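Local coordinates for chloramphenicol acetyltransferase (Aliivibrio fischeri, PDB 6PXA), which probably transfers the acetyl group of acetyl-CoA to the 3-hydroxyl of chloramphenicol, as a trimeric acyltransferase of the hexapeptide-repeat family, at the interface of chains A and B. Residues are numbered along the deposited sequence; one frame, centred on the assembly and turned at random. Chains: chain A/B, Chloramphenicol acetyltransferase.

The interface of chains A and B. Residues chain A 103, 107-109, 111-112; chain B 30, 76, 193, 196-197, 200, 204.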
loop_
_atom_site.group_PDB
_atom_site.type_symbol
_atom_site.label_atom_id
_atom_site.label_comp_id
_atom_site.label_asym_id
_atom_site.label_seq_id
_atom_site.Cartn_x
_atom_site.Cartn_y
_atom_site.Cartn_z
ATOM N N PHE A 103 1.393 22.944 15.572
ATOM C CA PHE A 103 0.929 23.572 16.808
ATOM C C PHE A 103 -0.361 24.363 16.582
ATOM O O PHE A 103 -0.445 25.183 15.669
ATOM C CB PHE A 103 1.999 24.527 17.352
ATOM C CG PHE A 103 3.367 23.919 17.494
ATOM C CD1 PHE A 103 3.710 23.199 18.637
ATOM C CD2 PHE A 103 4.327 24.107 16.507
ATOM C CE1 PHE A 103 4.977 22.643 18.783
ATOM C CE2 PHE A 103 5.599 23.562 16.643
ATOM C CZ PHE A 103 5.926 22.828 17.789
ATOM N N GLU A 107 -3.741 26.021 21.690
ATOM C CA GLU A 107 -2.886 25.256 22.580
ATOM C C GLU A 107 -1.523 25.890 22.792
ATOM O O GLU A 107 -0.940 25.713 23.860
ATOM C CB GLU A 107 -2.695 23.835 22.030
ATOM C CG GLU A 107 -2.597 22.736 23.060
ATOM C CD GLU A 107 -3.775 22.706 24.023
ATOM O OE1 GLU A 107 -4.932 22.728 23.545
ATOM O OE2 GLU A 107 -3.537 22.664 25.255
ATOM N N PHE A 108 -0.988 26.617 21.807
ATOM C CA PHE A 108 0.372 27.124 21.931
ATOM C C PHE A 108 0.501 28.635 21.758
ATOM O O PHE A 108 1.629 29.138 21.699
ATOM C CB PHE A 108 1.291 26.394 20.950
ATOM C CG PHE A 108 1.565 24.970 21.357
ATOM C CD1 PHE A 108 2.607 24.678 22.221
ATOM C CD2 PHE A 108 0.750 23.935 20.913
ATOM C CE1 PHE A 108 2.849 23.370 22.629
ATOM C CE2 PHE A 108 0.983 22.627 21.303
ATOM C CZ PHE A 108 2.037 22.342 22.167
ATOM N N GLY A 109 -0.602 29.372 21.701
ATOM C CA GLY A 109 -0.524 30.823 21.745
ATOM C C GLY A 109 -0.275 31.460 20.391
ATOM O O GLY A 109 -0.257 30.813 19.343
ATOM N N GLY A 111 2.342 32.964 19.029
ATOM C CA GLY A 111 3.563 32.826 18.253
ATOM C C GLY A 111 3.482 31.802 17.136
ATOM O O GLY A 111 4.435 31.692 16.355
ATOM N N VAL A 112 2.369 31.065 17.040
ATOM C CA VAL A 112 2.203 30.040 16.014
ATOM C C VAL A 112 2.128 30.694 14.642
ATOM O O VAL A 112 1.422 31.692 14.451
ATOM C CB VAL A 112 0.946 29.199 16.282
ATOM C CG1 VAL A 112 0.793 28.129 15.222
ATOM C CG2 VAL A 112 1.003 28.572 17.669
ATOM N N TYR B 30 0.904 15.490 23.029
ATOM C CA TYR B 30 0.517 16.213 21.812
ATOM C C TYR B 30 0.522 15.349 20.554
ATOM O O TYR B 30 -0.188 15.662 19.600
ATOM C CB TYR B 30 1.392 17.466 21.646
ATOM C CG TYR B 30 1.153 18.458 22.786
ATOM C CD1 TYR B 30 -0.006 19.217 22.827
ATOM C CD2 TYR B 30 2.061 18.599 23.820
ATOM C CE1 TYR B 30 -0.255 20.095 23.855
ATOM C CE2 TYR B 30 1.829 19.489 24.870
ATOM C CZ TYR B 30 0.665 20.233 24.880
ATOM O OH TYR B 30 0.415 21.116 25.913
ATOM N N PHE B 76 5.010 15.262 20.260
ATOM C CA PHE B 76 4.955 16.163 19.118
ATOM C C PHE B 76 5.082 15.416 17.795
ATOM O O PHE B 76 5.667 15.930 16.832
ATOM C CB PHE B 76 6.032 17.231 19.238
ATOM C CG PHE B 76 5.783 18.206 20.357
ATOM C CD1 PHE B 76 4.691 19.041 20.324
ATOM C CD2 PHE B 76 6.625 18.266 21.458
ATOM C CE1 PHE B 76 4.449 19.946 21.361
ATOM C CE2 PHE B 76 6.387 19.178 22.493
ATOM C CZ PHE B 76 5.297 20.008 22.441
ATOM N N LEU B 193 6.141 23.839 29.204
ATOM C CA LEU B 193 5.255 24.251 28.120
ATOM C C LEU B 193 5.344 25.749 27.858
ATOM O O LEU B 193 5.269 26.185 26.707
ATOM C CB LEU B 193 3.818 23.845 28.436
ATOM C CG LEU B 193 2.695 24.506 27.637
ATOM C CD1 LEU B 193 2.757 24.144 26.134
ATOM C CD2 LEU B 193 1.350 24.120 28.233
ATOM N N ILE B 196 8.170 26.493 25.441
ATOM C CA ILE B 196 7.815 26.159 24.066
ATOM C C ILE B 196 6.888 27.217 23.498
ATOM O O ILE B 196 7.065 27.673 22.363
ATOM C CB ILE B 196 7.191 24.757 24.007
ATOM C CG1 ILE B 196 8.204 23.729 24.529
ATOM C CG2 ILE B 196 6.743 24.417 22.562
ATOM C CD1 ILE B 196 7.718 22.297 24.564
ATOM N N LYS B 197 5.882 27.621 24.272
ATOM C CA LYS B 197 5.036 28.734 23.868
ATOM C C LYS B 197 5.870 29.982 23.593
ATOM O O LYS B 197 5.731 30.609 22.535
ATOM C CB LYS B 197 3.978 28.991 24.940
ATOM C CG LYS B 197 3.051 27.801 25.130
ATOM C CD LYS B 197 1.934 28.103 26.114
ATOM C CE LYS B 197 1.029 29.203 25.599
ATOM N NZ LYS B 197 -0.177 29.375 26.454
ATOM N N MET B 200 7.712 29.835 20.318
ATOM C CA MET B 200 6.943 29.349 19.180
ATOM C C MET B 200 7.285 30.088 17.885
ATOM O O MET B 200 7.263 29.485 16.804
ATOM C CB MET B 200 5.452 29.454 19.494
ATOM C CG MET B 200 4.569 28.864 18.418
ATOM S SD MET B 200 4.993 27.153 18.036
ATOM C CE MET B 200 4.791 26.426 19.667
ATOM N N CYS B 204 8.523 27.876 14.582
ATOM C CA CYS B 204 7.913 28.065 13.263
ATOM C C CYS B 204 8.838 28.847 12.338
ATOM O O CYS B 204 8.456 29.844 11.737
ATOM C CB CYS B 204 6.559 28.757 13.397
ATOM S SG CYS B 204 5.308 27.729 14.241
#
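In this hexapeptide-repeat (left-handed beta-helix) acyltransferase, a loop of chain A carrying the short helix 105-108 reaches onto chain B, between loops that follow strands 25-27 and 71-73 and the helices 193-198 and 200-203. Trimers are usual in the family, so the contact is likely part of the working assembly. This patch is apolar, without polar bonds across it. A:Phe103, A:Glu107, A:Phe108 and B:Tyr30 are also among the residues lining taurocholate pockets, so the contact may help shape them.

Aromatic packing centres on A:Phe108, with CG beside its own backbone N (chi1 -72°). Its tip, CZ, stands 3.5 Å above the plane of the B:Tyr30 ring, over the centre. A:Phe108 CZ also meets B:Phe76 CE1 tip to tip at 3.5 Å, in the plane of that ring at its edge. Within chain A, A:Phe103 CD1 sits over the centre of the A:Phe108 ring, which probably helps hold its turn.

B:Met200 has CG anti to the backbone N (chi1 -175°); bends at chi2 and chi3 lay CE over the face of A:Phe103, 3.7 Å from the ring centroid. B:Met200 SD lies 3.5 Å from A:Phe103 CD2. B:Met200 CG rests on the A:Gly111-A:Val112 peptide, 3.4 Å from A:Val112 N.

Aliphatic chains line other parts of the patch: B:Leu193 CD1 approaches A:Phe108 CE1 at 3.6 Å, B:Lys197 methylenes run along the A:Phe108 carbonyl, and A:Glu107 touches B:Tyr30 through its methylene CG.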